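Local coordinates for protein PlaB phospholipase (PDB 6ZTI) that probably hydrolyses phospholipids as an alpha/beta-hydrolase virulence factor, with NAD(H) binding and tetramerization controlling its activity, at residues I127-A139 / N218-Y230. Residues are numbered along the deposited sequence; the frame is centred on the assembly and turned at random.
Unlike the reference sequence in segment 218-230: Asn218 (reference Asp).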
loop_
_atom_site.group_PDB
_atom_site.type_symbol
_atom_site.label_atom_id
_atom_site.label_comp_id
_atom_site.label_asym_id
_atom_site.label_seq_id
_atom_site.Cartn_x
_atom_site.Cartn_y
_atom_site.Cartn_z
ATOM N N ILE B 127 -34.160 -1.498 23.427
ATOM C CA ILE B 127 -33.446 -0.857 24.519
ATOM C C ILE B 127 -31.964 -1.058 24.241
ATOM O O ILE B 127 -31.432 -2.153 24.434
ATOM C CB ILE B 127 -33.850 -1.430 25.882
ATOM C CG1 ILE B 127 -35.366 -1.330 26.063
ATOM C CG2 ILE B 127 -33.107 -0.693 27.003
ATOM C CD1 ILE B 127 -35.901 -2.058 27.289
ATOM N N MET B 128 -31.301 -0.002 23.778
ATOM C CA MET B 128 -29.894 -0.038 23.399
ATOM C C MET B 128 -29.050 0.516 24.533
ATOM O O MET B 128 -29.246 1.661 24.943
ATOM C CB MET B 128 -29.663 0.784 22.130
ATOM C CG MET B 128 -30.195 0.129 20.864
ATOM S SD MET B 128 -30.158 1.286 19.491
ATOM C CE MET B 128 -31.620 2.252 19.860
ATOM N N LEU B 129 -28.109 -0.293 25.029
ATOM C CA LEU B 129 -27.181 0.105 26.077
ATOM C C LEU B 129 -25.825 0.423 25.453
ATOM O O LEU B 129 -25.213 -0.436 24.802
ATOM C CB LEU B 129 -27.036 -0.996 27.130
ATOM C CG LEU B 129 -28.323 -1.605 27.697
ATOM C CD1 LEU B 129 -28.052 -2.764 28.670
ATOM C CD2 LEU B 129 -29.160 -0.540 28.395
ATOM N N ALA B 130 -25.362 1.658 25.654
ATOM C CA ALA B 130 -24.108 2.167 25.096
ATOM C C ALA B 130 -23.896 1.689 23.662
ATOM O O ALA B 130 -22.824 1.162 23.343
ATOM C CB ALA B 130 -22.925 1.745 25.964
ATOM N N PRO B 131 -24.877 1.876 22.779
ATOM C CA PRO B 131 -24.726 1.421 21.390
ATOM C C PRO B 131 -23.761 2.286 20.609
ATOM O O PRO B 131 -23.754 3.511 20.751
ATOM C CB PRO B 131 -26.139 1.567 20.825
ATOM C CG PRO B 131 -26.648 2.771 21.552
ATOM C CD PRO B 131 -26.124 2.639 22.960
ATOM N N ALA B 132 -22.974 1.640 19.741
ATOM C CA ALA B 132 -22.025 2.342 18.868
ATOM C C ALA B 132 -22.724 2.775 17.577
ATOM O O ALA B 132 -22.309 2.459 16.462
ATOM C CB ALA B 132 -20.816 1.462 18.575
ATOM N N ASN B 133 -23.804 3.541 17.751
ATOM C CA ASN B 133 -24.677 3.846 16.623
ATOM C C ASN B 133 -24.001 4.725 15.585
ATOM O O ASN B 133 -24.332 4.628 14.400
ATOM C CB ASN B 133 -25.964 4.492 17.115
ATOM C CG ASN B 133 -26.936 3.470 17.663
ATOM O OD1 ASN B 133 -27.117 2.390 17.091
ATOM N ND2 ASN B 133 -27.550 3.791 18.782
ATOM N N HIS B 134 -23.069 5.588 15.994
ATOM C CA HIS B 134 -22.298 6.378 15.046
ATOM C C HIS B 134 -20.821 5.983 15.057
ATOM O O HIS B 134 -19.973 6.763 14.624
ATOM C CB HIS B 134 -22.462 7.871 15.336
ATOM C CG HIS B 134 -23.878 8.348 15.244
ATOM N ND1 HIS B 134 -24.462 8.748 14.057
ATOM C CD2 HIS B 134 -24.831 8.479 16.194
ATOM C CE1 HIS B 134 -25.713 9.104 14.286
ATOM N NE2 HIS B 134 -25.957 8.960 15.577
ATOM N N GLY B 135 -20.501 4.795 15.564
ATOM C CA GLY B 135 -19.157 4.248 15.492
ATOM C C GLY B 135 -18.403 4.371 16.803
ATOM O O GLY B 135 -18.864 4.965 17.782
ATOM N N SER B 136 -17.200 3.794 16.796
ATOM C CA SER B 136 -16.269 3.821 17.917
ATOM C C SER B 136 -14.909 4.284 17.423
ATOM O O SER B 136 -14.383 3.738 16.451
ATOM C CB SER B 136 -16.116 2.443 18.567
ATOM O OG SER B 136 -14.990 2.421 19.435
ATOM N N ALA B 137 -14.336 5.277 18.102
ATOM C CA ALA B 137 -13.016 5.767 17.723
ATOM C C ALA B 137 -11.968 4.672 17.794
ATOM O O ALA B 137 -10.949 4.750 17.096
ATOM C CB ALA B 137 -12.625 6.935 18.628
ATOM N N LEU B 138 -12.206 3.641 18.608
ATOM C CA LEU B 138 -11.237 2.577 18.793
ATOM C C LEU B 138 -11.137 1.654 17.582
ATOM O O LEU B 138 -10.115 0.973 17.422
ATOM C CB LEU B 138 -11.602 1.749 20.023
ATOM C CG LEU B 138 -11.408 2.352 21.412
ATOM C CD1 LEU B 138 -11.930 1.394 22.458
ATOM C CD2 LEU B 138 -9.945 2.622 21.645
ATOM N N ALA B 139 -12.169 1.609 16.733
ATOM C CA ALA B 139 -12.203 0.624 15.653
ATOM C C ALA B 139 -11.040 0.810 14.695
ATOM O O ALA B 139 -10.476 -0.170 14.192
ATOM C CB ALA B 139 -13.533 0.716 14.894
ATOM N N ASN B 218 -17.450 6.448 27.459
ATOM C CA ASN B 218 -17.411 5.452 28.523
ATOM C C ASN B 218 -16.204 4.528 28.399
ATOM O O ASN B 218 -16.170 3.461 29.030
ATOM C CB ASN B 218 -18.703 4.632 28.543
ATOM C CG ASN B 218 -18.900 3.803 27.278
ATOM O OD1 ASN B 218 -18.020 3.715 26.431
ATOM N ND2 ASN B 218 -20.067 3.177 27.160
ATOM N N GLY B 219 -15.207 4.931 27.615
ATOM C CA GLY B 219 -14.056 4.121 27.320
ATOM C C GLY B 219 -14.111 3.455 25.964
ATOM O O GLY B 219 -13.069 3.049 25.451
ATOM N N VAL B 220 -15.300 3.332 25.374
ATOM C CA VAL B 220 -15.440 2.652 24.093
ATOM C C VAL B 220 -16.294 3.475 23.138
ATOM O O VAL B 220 -15.958 3.602 21.962
ATOM C CB VAL B 220 -16.035 1.245 24.284
ATOM C CG1 VAL B 220 -16.285 0.577 22.944
ATOM C CG2 VAL B 220 -15.130 0.404 25.138
ATOM N N VAL B 221 -17.408 4.026 23.620
ATOM C CA VAL B 221 -18.341 4.771 22.785
ATOM C C VAL B 221 -18.542 6.152 23.380
ATOM O O VAL B 221 -18.769 6.295 24.586
ATOM C CB VAL B 221 -19.692 4.044 22.634
ATOM C CG1 VAL B 221 -19.536 2.823 21.759
ATOM C CG2 VAL B 221 -20.260 3.654 23.996
ATOM N N ARG B 222 -18.467 7.164 22.532
ATOM C CA ARG B 222 -18.760 8.517 22.956
ATOM C C ARG B 222 -20.262 8.665 23.172
ATOM O O ARG B 222 -21.064 8.123 22.411
ATOM C CB ARG B 222 -18.263 9.500 21.896
ATOM C CG ARG B 222 -16.771 9.362 21.602
ATOM C CD ARG B 222 -16.394 9.977 20.284
ATOM N NE ARG B 222 -14.962 10.236 20.215
ATOM C CZ ARG B 222 -14.307 10.621 19.121
ATOM N NH1 ARG B 222 -14.948 10.784 17.977
ATOM N NH2 ARG B 222 -12.995 10.838 19.176
ATOM N N VAL B 223 -20.645 9.394 24.225
ATOM C CA VAL B 223 -22.067 9.654 24.460
ATOM C C VAL B 223 -22.733 10.107 23.170
ATOM O O VAL B 223 -23.814 9.642 22.801
ATOM C CB VAL B 223 -22.254 10.698 25.577
ATOM C CG1 VAL B 223 -23.732 11.047 25.753
ATOM C CG2 VAL B 223 -21.669 10.220 26.896
ATOM N N ALA B 224 -22.114 11.059 22.482
ATOM C CA ALA B 224 -22.738 11.587 21.284
ATOM C C ALA B 224 -22.881 10.527 20.203
ATOM O O ALA B 224 -23.809 10.600 19.392
ATOM C CB ALA B 224 -21.938 12.777 20.740
ATOM N N ALA B 225 -21.988 9.535 20.172
ATOM C CA ALA B 225 -22.110 8.479 19.176
ATOM C C ALA B 225 -23.158 7.433 19.526
ATOM O O ALA B 225 -23.417 6.549 18.698
ATOM C CB ALA B 225 -20.778 7.774 18.967
ATOM N N THR B 226 -23.768 7.495 20.714
ATOM C CA THR B 226 -24.853 6.569 21.024
ATOM C C THR B 226 -26.220 7.123 20.636
ATOM O O THR B 226 -27.158 6.347 20.429
ATOM C CB THR B 226 -24.906 6.215 22.519
ATOM O OG1 THR B 226 -25.354 7.345 23.285
ATOM C CG2 THR B 226 -23.572 5.750 23.049
ATOM N N ASN B 227 -26.344 8.439 20.541
ATOM C CA ASN B 227 -27.639 9.096 20.497
ATOM C C ASN B 227 -28.288 8.925 19.129
ATOM O O ASN B 227 -27.704 9.288 18.104
ATOM C CB ASN B 227 -27.467 10.575 20.819
ATOM C CG ASN B 227 -28.726 11.209 21.335
ATOM O OD1 ASN B 227 -29.828 10.715 21.116
ATOM N ND2 ASN B 227 -28.570 12.329 22.021
ATOM N N MET B 228 -29.513 8.409 19.115
ATOM C CA MET B 228 -30.259 8.321 17.863
ATOM C C MET B 228 -31.008 9.600 17.518
ATOM O O MET B 228 -31.739 9.619 16.524
ATOM C CB MET B 228 -31.230 7.146 17.928
ATOM C CG MET B 228 -30.517 5.828 17.873
ATOM S SD MET B 228 -29.653 5.550 16.324
ATOM C CE MET B 228 -31.034 5.621 15.178
ATOM N N ASN B 229 -30.856 10.653 18.314
ATOM C CA ASN B 229 -31.339 11.989 17.973
ATOM C C ASN B 229 -30.184 12.688 17.270
ATOM O O ASN B 229 -29.211 13.085 17.912
ATOM C CB ASN B 229 -31.776 12.761 19.219
ATOM C CG ASN B 229 -32.909 12.078 19.978
ATOM O OD1 ASN B 229 -34.040 11.993 19.496
ATOM N ND2 ASN B 229 -32.615 11.615 21.176
ATOM N N TYR B 230 -30.256 12.794 15.943
ATOM C CA TYR B 230 -29.201 13.445 15.178
ATOM C C TYR B 230 -29.811 14.070 13.931
ATOM O O TYR B 230 -30.941 13.763 13.544
ATOM C CB TYR B 230 -28.089 12.464 14.785
ATOM C CG TYR B 230 -28.585 11.235 14.040
ATOM C CD1 TYR B 230 -29.016 10.121 14.739
ATOM C CD2 TYR B 230 -28.614 11.181 12.648
ATOM C CE1 TYR B 230 -29.467 8.997 14.093
ATOM C CE2 TYR B 230 -29.064 10.033 11.987
ATOM C CZ TYR B 230 -29.493 8.950 12.731
ATOM O OH TYR B 230 -29.968 7.803 12.149
HETATM O O HOH W 1 -17.760 6.562 19.844
HETATM O O HOH W 2 -15.282 6.045 20.743
#
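His134 is gripped at both ends by the 218-230 segment. Its backbone N donates to Ala225 O (2.9 Å) in the carbonyl plane, and NE2 donates to Asn227 O (3.1 Å), which lies in the ring plane. With CG anti to the carbonyl carbon (chi1 -60°), the ring reaches Tyr230 and meets it edge to face: CE1 sits over the tyrosine face, toward its rim, and the planes stand at 86°. Bond and stack together hold the imidazole against rotation. Beside it, Asn133 ND2 gives Thr226 O a nearly straight hydrogen bond (3.1 Å) in its own amide plane, while OD1 accepts from Arg107, so both ends of the amide are used.

A second polar group lies farther along. Ser136 OG donates to Val220 O (3.0 Å) and accepts from Leu138 N, closing an ST turn. One water links Ala137 N to the same Val220 carbonyl, and another joins Gly135 O to Arg222 N. Asn218, an Asp in the reference sequence, accepts at OD1 from Val220 N and Val221 N in an Asx turn.

Van der Waals packing supplies the rest. In one of its two modelled conformers, Val221 sets CG1 against Ala132 CB (3.7 Å) and CG2 against Ala130 CB (3.8 Å). Thr226 CB packs across the Pro131 ring at CD, and the bent Met228 crosses the Asn133 side chain at about a right angle, SD against CG. Ala137 CB covers one face of the Arg222 guanidinium, which forms salt bridges with Asp380 and Glu214.

The contact thus ties the loop after strand 123-129, a central strand of the parallel alpha/beta-hydrolase sheet, to the short helix 223-226 and its flanks. Met128 and Thr226 also touch strand 191-197, Val223 rests on strand 257-261, and Leu138 reaches Tyr211 of the NAD site.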